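Local structure of thiol-disulfide isomerase and thioredoxins (Corynebacterium glutamicum, 3LOR) at residues L28-V32 and A127-G131; V33-Q39 and T121-A127. The protein probably acts as a thiol-disulfide oxidoreductase or isomerase of the thioredoxin-like, TlpA-related class, and can bind calcium. One frame throughout, in Å; residues are numbered along the deposited sequence.

Interaction 1 (L28-V32 and A127-G131)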
ATOM      1  N   LEU A  28       4.971  -6.914  33.986  1.00 13.43           N
ATOM      2  CA  LEU A  28       5.711  -6.378  32.878  1.00 12.93           C
ATOM      3  C   LEU A  28       7.228  -6.429  32.940  1.00 12.27           C
ATOM      4  O   LEU A  28       7.861  -6.378  31.946  1.00 12.30           O
ATOM      5  CB  LEU A  28       5.239  -4.994  32.553  1.00 12.76           C
ATOM      6  CG  LEU A  28       3.757  -4.945  32.321  1.00 13.69           C
ATOM      7  CD1 LEU A  28       3.350  -3.571  32.395  1.00 15.45           C
ATOM      8  CD2 LEU A  28       3.412  -5.510  31.036  1.00 11.38           C
ATOM      9  N   ARG A  29       7.796  -6.488  34.115  1.00 11.47           N
ATOM     10  CA  ARG A  29       9.223  -6.394  34.247  1.00 11.51           C
ATOM     11  C   ARG A  29       9.943  -7.537  33.545  1.00 10.79           C
ATOM     12  O   ARG A  29       9.502  -8.639  33.554  1.00  9.95           O
ATOM     13  CB  ARG A  29       9.649  -6.268  35.703  1.00 11.43           C
ATOM     14  CG  ARG A  29      11.144  -6.179  35.866  1.00 14.12           C
ATOM     15  CD  ARG A  29      11.607  -5.786  37.238  1.00 16.93           C
ATOM     16  NE  ARG A  29      11.793  -4.356  37.327  1.00 19.95           N
ATOM     17  CZ  ARG A  29      12.957  -3.728  37.373  1.00 21.93           C
ATOM     18  NH1 ARG A  29      12.977  -2.413  37.439  1.00 23.23           N
ATOM     19  NH2 ARG A  29      14.099  -4.391  37.379  1.00 21.76           N
ATOM     20  N   GLY A  30      11.042  -7.204  32.905  1.00 10.35           N
ATOM     21  CA  GLY A  30      11.751  -8.103  32.040  1.00 10.20           C
ATOM     22  C   GLY A  30      11.282  -8.129  30.609  1.00 10.15           C
ATOM     23  O   GLY A  30      11.788  -8.879  29.843  1.00 10.35           O
ATOM     24  N   LYS A  31      10.313  -7.299  30.276  1.00  9.94           N
ATOM     25  CA  LYS A  31       9.752  -7.174  28.948  1.00  9.83           C
ATOM     26  C   LYS A  31       9.809  -5.745  28.489  1.00  9.45           C
ATOM     27  O   LYS A  31       9.691  -4.838  29.264  1.00  9.46           O
ATOM     28  CB  LYS A  31       8.294  -7.567  28.952  1.00 10.19           C
ATOM     29  CG  LYS A  31       7.993  -8.892  28.453  1.00 11.96           C
ATOM     30  CD  LYS A  31       8.095  -9.898  29.508  1.00 15.00           C
ATOM     31  CE  LYS A  31       6.998  -9.760  30.442  1.00 17.19           C
ATOM     32  NZ  LYS A  31       7.013 -10.886  31.370  1.00 18.23           N
ATOM     33  N   VAL A  32       9.972  -5.573  27.201  1.00  8.36           N
ATOM     34  CA  VAL A  32       9.743  -4.303  26.570  1.00  8.43           C
ATOM     35  C   VAL A  32       8.256  -4.020  26.523  1.00  7.92           C
ATOM     36  O   VAL A  32       7.496  -4.870  26.225  1.00  7.81           O
ATOM     37  CB  VAL A  32      10.371  -4.255  25.183  1.00  7.76           C
ATOM     38  CG1 VAL A  32      10.045  -3.004  24.502  1.00  8.57           C
ATOM     39  CG2 VAL A  32      11.812  -4.414  25.268  1.00  8.14           C
ATOM     40  N   ALA A 127       8.601   1.463  26.900  1.00 13.47           N
ATOM     41  CA  ALA A 127       9.380   1.264  28.088  1.00 13.66           C
ATOM     42  C   ALA A 127      10.271   0.055  27.952  1.00 13.43           C
ATOM     43  O   ALA A 127       9.966  -0.862  27.257  1.00 12.93           O
ATOM     44  CB  ALA A 127       8.519   1.141  29.270  1.00 13.54           C
ATOM     45  N   ASP A 128      11.394   0.099  28.636  1.00 13.07           N
ATOM     46  CA  ASP A 128      12.365  -0.977  28.626  1.00 12.41           C
ATOM     47  C   ASP A 128      12.074  -2.103  29.603  1.00 12.35           C
ATOM     48  O   ASP A 128      11.117  -2.085  30.271  1.00 11.86           O
ATOM     49  CB  ASP A 128      13.798  -0.478  28.740  1.00 12.14           C
ATOM     50  CG  ASP A 128      14.089   0.207  30.038  1.00 13.30           C
ATOM     51  OD1 ASP A 128      14.885   1.113  30.038  1.00 13.82           O
ATOM     52  OD2 ASP A 128      13.526  -0.134  31.054  1.00 12.74           O
ATOM     53  N   ARG A 129      12.967  -3.061  29.655  1.00 12.64           N
ATOM     54  CA  ARG A 129      12.879  -4.231  30.517  1.00 13.27           C
ATOM     55  C   ARG A 129      12.891  -3.941  32.025  1.00 13.12           C
ATOM     56  O   ARG A 129      12.415  -4.716  32.787  1.00 12.68           O
ATOM     57  CB  ARG A 129      13.937  -5.252  30.156  1.00 13.07           C
ATOM     58  CG  ARG A 129      13.728  -5.895  28.835  1.00 14.45           C
ATOM     59  CD  ARG A 129      14.560  -7.107  28.727  1.00 15.52           C
ATOM     60  NE  ARG A 129      15.032  -7.397  27.398  1.00 17.27           N
ATOM     61  CZ  ARG A 129      14.518  -8.330  26.635  1.00 18.67           C
ATOM     62  NH1 ARG A 129      13.501  -9.017  27.055  1.00 19.66           N
ATOM     63  NH2 ARG A 129      14.997  -8.549  25.446  1.00 18.00           N
ATOM     64  N   LYS A 130      13.399  -2.795  32.416  1.00 12.87           N
ATOM     65  CA  LYS A 130      13.285  -2.365  33.800  1.00 13.33           C
ATOM     66  C   LYS A 130      12.104  -1.452  34.059  1.00 12.92           C
ATOM     67  O   LYS A 130      11.961  -0.941  35.122  1.00 12.63           O
ATOM     68  CB  LYS A 130      14.558  -1.753  34.337  1.00 12.87           C
ATOM     69  CG  LYS A 130      15.754  -2.189  33.660  1.00 13.87           C
ATOM     70  CD  LYS A 130      16.673  -2.841  34.582  1.00 16.96           C
ATOM     71  CE  LYS A 130      18.098  -2.542  34.196  1.00 17.45           C
ATOM     72  NZ  LYS A 130      19.101  -3.426  34.795  1.00 16.85           N
ATOM     73  N   GLY A 131      11.243  -1.298  33.075  1.00 13.31           N
ATOM     74  CA  GLY A 131      10.065  -0.493  33.211  1.00 13.06           C
ATOM     75  C   GLY A 131      10.222   0.987  33.071  1.00 13.95           C
ATOM     76  O   GLY A 131       9.409   1.740  33.466  1.00 14.35           O
TER
HETATM   77  O   HOH W   1       9.437  -2.765  36.594  1.00 18.23           O
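Arg129 lies along the backbone of Gly30 and grips it at two points. Its carbonyl O accepts Gly30 N at 2.8 Å, in the carbonyl plane and on a lone pair. Its side chain reaches the other end of the same glycine. CG is anti to the carbonyl carbon (chi1 -68°), and CB, CG and CD run beside the Gly30 peptide, with CD 3.5 Å from Gly30 O. The chain then bends at chi3. The guanidinium meets Gly30 O with its edge, and Arg129 NH1 donates to that oxygen in a long bond of 3.3 Å. The acceptor lies in the guanidinium plane, but the donor is tilted from the carbonyl plane. A second bond, from Arg129 NH2 to Leu154 O, helps to fix the rotation of the group.

Arg29 passes on to the other turn and crosses Lys130 obliquely. Its CG is anti to the backbone N (chi1 180°), beside Arg129 O at 3.6 Å. Lys130 CA sits over one guanidinium face, offset toward the rim, and Arg29 NH1 is 3.5 Å from Lys130 CB. A water accepts from Arg29 NE and donates weakly to Lys130 O. Val32 turns its CG1 to Ala127 O at 3.5 Å, while its side chain also packs on helix 143-154.

The CB of Asp128 points away from segment 28-32. Asp128 OD2 accepts Lys130 N at 3.0 Å from above the carboxylate plane, and OD1 forms salt bridges with Arg132 and Arg134. The bond to Lys130 N closes an Asx turn within the type I turn 128-131. That turn faces the type II turn 28-31, which has Gly30 at its third position. The paired turns lie at one end of the central sheet of a thioredoxin-like fold, where strand 32-38 begins and strand 123-127 ends.

Interaction 2 (V33-Q39 and T121-A127)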
ATOM      1  N   VAL A  33       7.850  -2.809  26.827  1.00  7.88           N
ATOM      2  CA  VAL A  33       6.449  -2.475  26.854  1.00  8.24           C
ATOM      3  C   VAL A  33       6.096  -1.481  25.794  1.00  8.48           C
ATOM      4  O   VAL A  33       6.716  -0.471  25.657  1.00  9.09           O
ATOM      5  CB  VAL A  33       5.975  -1.971  28.209  1.00  8.23           C
ATOM      6  CG1 VAL A  33       4.548  -1.765  28.222  1.00  8.01           C
ATOM      7  CG2 VAL A  33       6.348  -2.865  29.276  1.00  9.03           C
ATOM      8  N   VAL A  34       5.083  -1.798  25.030  1.00  8.66           N
ATOM      9  CA  VAL A  34       4.592  -0.885  24.046  1.00  9.08           C
ATOM     10  C   VAL A  34       3.227  -0.425  24.455  1.00  8.91           C
ATOM     11  O   VAL A  34       2.347  -1.208  24.545  1.00  9.13           O
ATOM     12  CB  VAL A  34       4.509  -1.554  22.664  1.00  9.57           C
ATOM     13  CG1 VAL A  34       3.968  -0.651  21.644  1.00  8.80           C
ATOM     14  CG2 VAL A  34       5.797  -2.069  22.267  1.00  9.99           C
ATOM     15  N   VAL A  35       3.043   0.850  24.679  1.00  7.74           N
ATOM     16  CA  VAL A  35       1.740   1.333  25.000  1.00  8.53           C
ATOM     17  C   VAL A  35       1.204   2.175  23.878  1.00  9.04           C
ATOM     18  O   VAL A  35       1.780   3.159  23.531  1.00  8.61           O
ATOM     19  CB  VAL A  35       1.732   2.150  26.309  1.00  7.87           C
ATOM     20  CG1 VAL A  35       0.395   2.515  26.686  1.00  7.91           C
ATOM     21  CG2 VAL A  35       2.405   1.432  27.402  1.00  9.60           C
ATOM     22  N   GLU A  36       0.087   1.762  23.332  1.00  9.73           N
ATOM     23  CA  GLU A  36      -0.565   2.469  22.273  1.00 10.54           C
ATOM     24  C   GLU A  36      -1.685   3.317  22.837  1.00 10.10           C
ATOM     25  O   GLU A  36      -2.672   2.825  23.244  1.00 10.28           O
ATOM     26  CB  GLU A  36      -1.083   1.479  21.232  1.00 11.00           C
ATOM     27  CG  GLU A  36      -1.692   2.069  20.009  1.00 13.10           C
ATOM     28  CD  GLU A  36      -0.688   2.668  19.023  1.00 18.22           C
ATOM     29  OE1 GLU A  36      -0.951   3.714  18.481  1.00 19.25           O
ATOM     30  OE2 GLU A  36       0.357   2.084  18.780  1.00 18.70           O
ATOM     31  N   VAL A  37      -1.498   4.612  22.818  1.00 10.48           N
ATOM     32  CA  VAL A  37      -2.454   5.556  23.334  1.00 10.80           C
ATOM     33  C   VAL A  37      -3.384   6.024  22.231  1.00 11.74           C
ATOM     34  O   VAL A  37      -2.959   6.582  21.274  1.00 11.63           O
ATOM     35  CB  VAL A  37      -1.729   6.752  23.963  1.00 10.57           C
ATOM     36  CG1 VAL A  37      -2.657   7.635  24.652  1.00 11.11           C
ATOM     37  CG2 VAL A  37      -0.718   6.324  24.892  1.00  9.48           C
ATOM     38  N   PHE A  38      -4.659   5.744  22.358  1.00 11.55           N
ATOM     39  CA  PHE A  38      -5.566   5.949  21.265  1.00 11.89           C
ATOM     40  C   PHE A  38      -6.929   6.483  21.626  1.00 11.62           C
ATOM     41  O   PHE A  38      -7.338   6.421  22.740  1.00 11.87           O
ATOM     42  CB  PHE A  38      -5.721   4.676  20.458  1.00 11.71           C
ATOM     43  CG  PHE A  38      -6.532   3.644  21.125  1.00 11.09           C
ATOM     44  CD1 PHE A  38      -7.787   3.379  20.696  1.00  9.32           C
ATOM     45  CD2 PHE A  38      -6.042   2.948  22.192  1.00  8.56           C
ATOM     46  CE1 PHE A  38      -8.509   2.450  21.304  1.00 10.01           C
ATOM     47  CE2 PHE A  38      -6.770   2.021  22.795  1.00  8.73           C
ATOM     48  CZ  PHE A  38      -8.000   1.765  22.368  1.00  8.03           C
ATOM     49  N   GLN A  39      -7.619   6.988  20.630  1.00 11.56           N
ATOM     50  CA  GLN A  39      -9.036   7.254  20.714  1.00 11.87           C
ATOM     51  C   GLN A  39      -9.701   6.380  19.671  1.00 12.22           C
ATOM     52  O   GLN A  39      -9.193   6.226  18.602  1.00 11.95           O
ATOM     53  CB  GLN A  39      -9.364   8.733  20.496  1.00 11.94           C
ATOM     54  CG  GLN A  39      -9.359   9.561  21.732  1.00 11.32           C
ATOM     55  CD  GLN A  39      -9.732  11.001  21.537  1.00 13.19           C
ATOM     56  OE1 GLN A  39     -10.079  11.654  22.471  1.00 12.88           O
ATOM     57  NE2 GLN A  39      -9.662  11.489  20.338  1.00 13.82           N
ATOM     58  N   THR A 121      -3.584  11.897  20.247  1.00 11.14           N
ATOM     59  CA  THR A 121      -3.590  10.532  19.812  1.00 11.12           C
ATOM     60  C   THR A 121      -3.417  10.521  18.312  1.00 11.11           C
ATOM     61  O   THR A 121      -3.819  11.433  17.666  1.00 11.62           O
ATOM     62  CB  THR A 121      -4.866   9.779  20.214  1.00 10.97           C
ATOM     63  OG1 THR A 121      -5.998  10.404  19.663  1.00  9.99           O
ATOM     64  CG2 THR A 121      -5.023   9.687  21.683  1.00  9.74           C
ATOM     65  N   PRO A 122      -2.806   9.493  17.764  1.00 11.40           N
ATOM     66  CA  PRO A 122      -2.160   8.427  18.508  1.00 11.36           C
ATOM     67  C   PRO A 122      -0.824   8.784  19.093  1.00 11.91           C
ATOM     68  O   PRO A 122      -0.134   9.608  18.601  1.00 11.70           O
ATOM     69  CB  PRO A 122      -1.981   7.363  17.459  1.00 11.39           C
ATOM     70  CG  PRO A 122      -1.927   8.070  16.220  1.00 10.50           C
ATOM     71  CD  PRO A 122      -2.849   9.189  16.337  1.00 11.23           C
ATOM     72  N   SER A 123      -0.481   8.125  20.169  1.00 12.82           N
ATOM     73  CA  SER A 123       0.833   8.187  20.720  1.00 13.32           C
ATOM     74  C   SER A 123       1.340   6.816  21.079  1.00 13.40           C
ATOM     75  O   SER A 123       0.596   5.947  21.368  1.00 13.62           O
ATOM     76  CB  SER A 123       0.869   9.075  21.932  1.00 13.03           C
ATOM     77  OG  SER A 123       0.903  10.394  21.564  1.00 15.22           O
ATOM     78  N   ILE A 124       2.641   6.659  21.060  1.00 13.35           N
ATOM     79  CA  ILE A 124       3.272   5.478  21.568  1.00 13.78           C
ATOM     80  C   ILE A 124       4.189   5.780  22.717  1.00 13.46           C
ATOM     81  O   ILE A 124       4.860   6.748  22.716  1.00 13.93           O
ATOM     82  CB  ILE A 124       4.001   4.729  20.490  1.00 13.93           C
ATOM     83  CG1 ILE A 124       3.068   4.437  19.360  1.00 15.12           C
ATOM     84  CG2 ILE A 124       4.391   3.414  20.935  1.00 14.55           C
ATOM     85  CD1 ILE A 124       3.639   3.528  18.411  1.00 16.81           C
ATOM     86  N   ILE A 125       4.154   4.944  23.715  1.00 12.86           N
ATOM     87  CA  ILE A 125       5.098   4.986  24.755  1.00 12.85           C
ATOM     88  C   ILE A 125       5.809   3.650  24.751  1.00 13.08           C
ATOM     89  O   ILE A 125       5.180   2.623  24.820  1.00 12.47           O
ATOM     90  CB  ILE A 125       4.407   5.216  26.111  1.00 13.60           C
ATOM     91  CG1 ILE A 125       3.612   6.502  26.126  1.00 12.77           C
ATOM     92  CG2 ILE A 125       5.370   5.215  27.212  1.00 12.32           C
ATOM     93  CD1 ILE A 125       2.787   6.647  27.290  1.00 13.53           C
ATOM     94  N   LEU A 126       7.125   3.689  24.683  1.00 13.05           N
ATOM     95  CA  LEU A 126       7.945   2.513  24.871  1.00 13.18           C
ATOM     96  C   LEU A 126       8.691   2.538  26.167  1.00 13.21           C
ATOM     97  O   LEU A 126       9.282   3.492  26.499  1.00 14.63           O
ATOM     98  CB  LEU A 126       8.922   2.321  23.744  1.00 12.95           C
ATOM     99  CG  LEU A 126       8.394   2.350  22.337  1.00 13.95           C
ATOM    100  CD1 LEU A 126       9.472   2.442  21.379  1.00 13.15           C
ATOM    101  CD2 LEU A 126       7.502   1.239  22.037  1.00 13.03           C
ATOM    102  N   ALA A 127       8.601   1.463  26.900  1.00 13.47           N
ATOM    103  CA  ALA A 127       9.380   1.264  28.088  1.00 13.66           C
ATOM    104  C   ALA A 127      10.271   0.055  27.952  1.00 13.43           C
ATOM    105  O   ALA A 127       9.966  -0.862  27.257  1.00 12.93           O
ATOM    106  CB  ALA A 127       8.519   1.141  29.270  1.00 13.54           C
TER
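Glu36 and Ile124 face each other as a non-hydrogen-bonded pair between antiparallel strands 32-38 and 123-127. Glu36 CB leaves the sheet on the face that also carries Val34, Ile124 and Leu126. CG is anti to the backbone N (chi1 -175°). The bend at chi2 (74°) brings the carboxylate alongside Ile124 and Pro122. There CD lies 4.2 Å from Ile124 CG1. OE2 comes to 3.6 Å from Ile124 CD1, and OE1 lies 3.9 Å from Pro122 CB. The buried carboxylate thus lies beside aliphatic carbons, probably much like the buried acid of thioredoxins.

Farther along this face, Val34 CG2 lies 3.7 Å from Leu126 CD2. These two side chains lie side by side and point the same way. On the other face, Val35 and Ile125 meet at their CB atoms. Six backbone bonds join the strands, two at each of the pairs Val33-Ala127, Val35-Ile125 and Val37-Ser123. Val35 N to Ile125 O, at 2.8 Å, is nearly straight.

Just before strand 123-127 begins, Thr121 CG2 lies 3.7 Å from Phe38 C. The Thr121-Pro122 peptide is cis: this is the cis-proline loop of thioredoxin folds, and it faces the CxxC, probably the redox site. Thr121 touches Cys42 and Cys45, and Pro122 touches Cys45. Glu36 packs on Ala53 of helix 43-59. Val34 and Leu126 pack on helix 143-154, while strands 65-71 and 133-138 flank the pair.

How the interactions relate
Interaction 2 is core and interaction 1 is partly open to solvent. Both involve neighbouring strands 32-38 and 123-127, interaction 1 through the loops at their ends; the centres lie about 15 Å apart. Ala127 belongs to both, and Leu28 CB packs on Val33 CG2 at 4.1 Å. In the chain, interaction 2 is nested inside the loop closed by interaction 1. Segments 33-39 and 121-127 meet through a regular ladder and mainly aliphatic side chains, and reach the probable redox site at one end. Segments 28-32 and 127-131 meet at the opposite end of the strands. There two turns replace the ladder, and one backbone bond, arginine side chains and a weakly held water bridge join them.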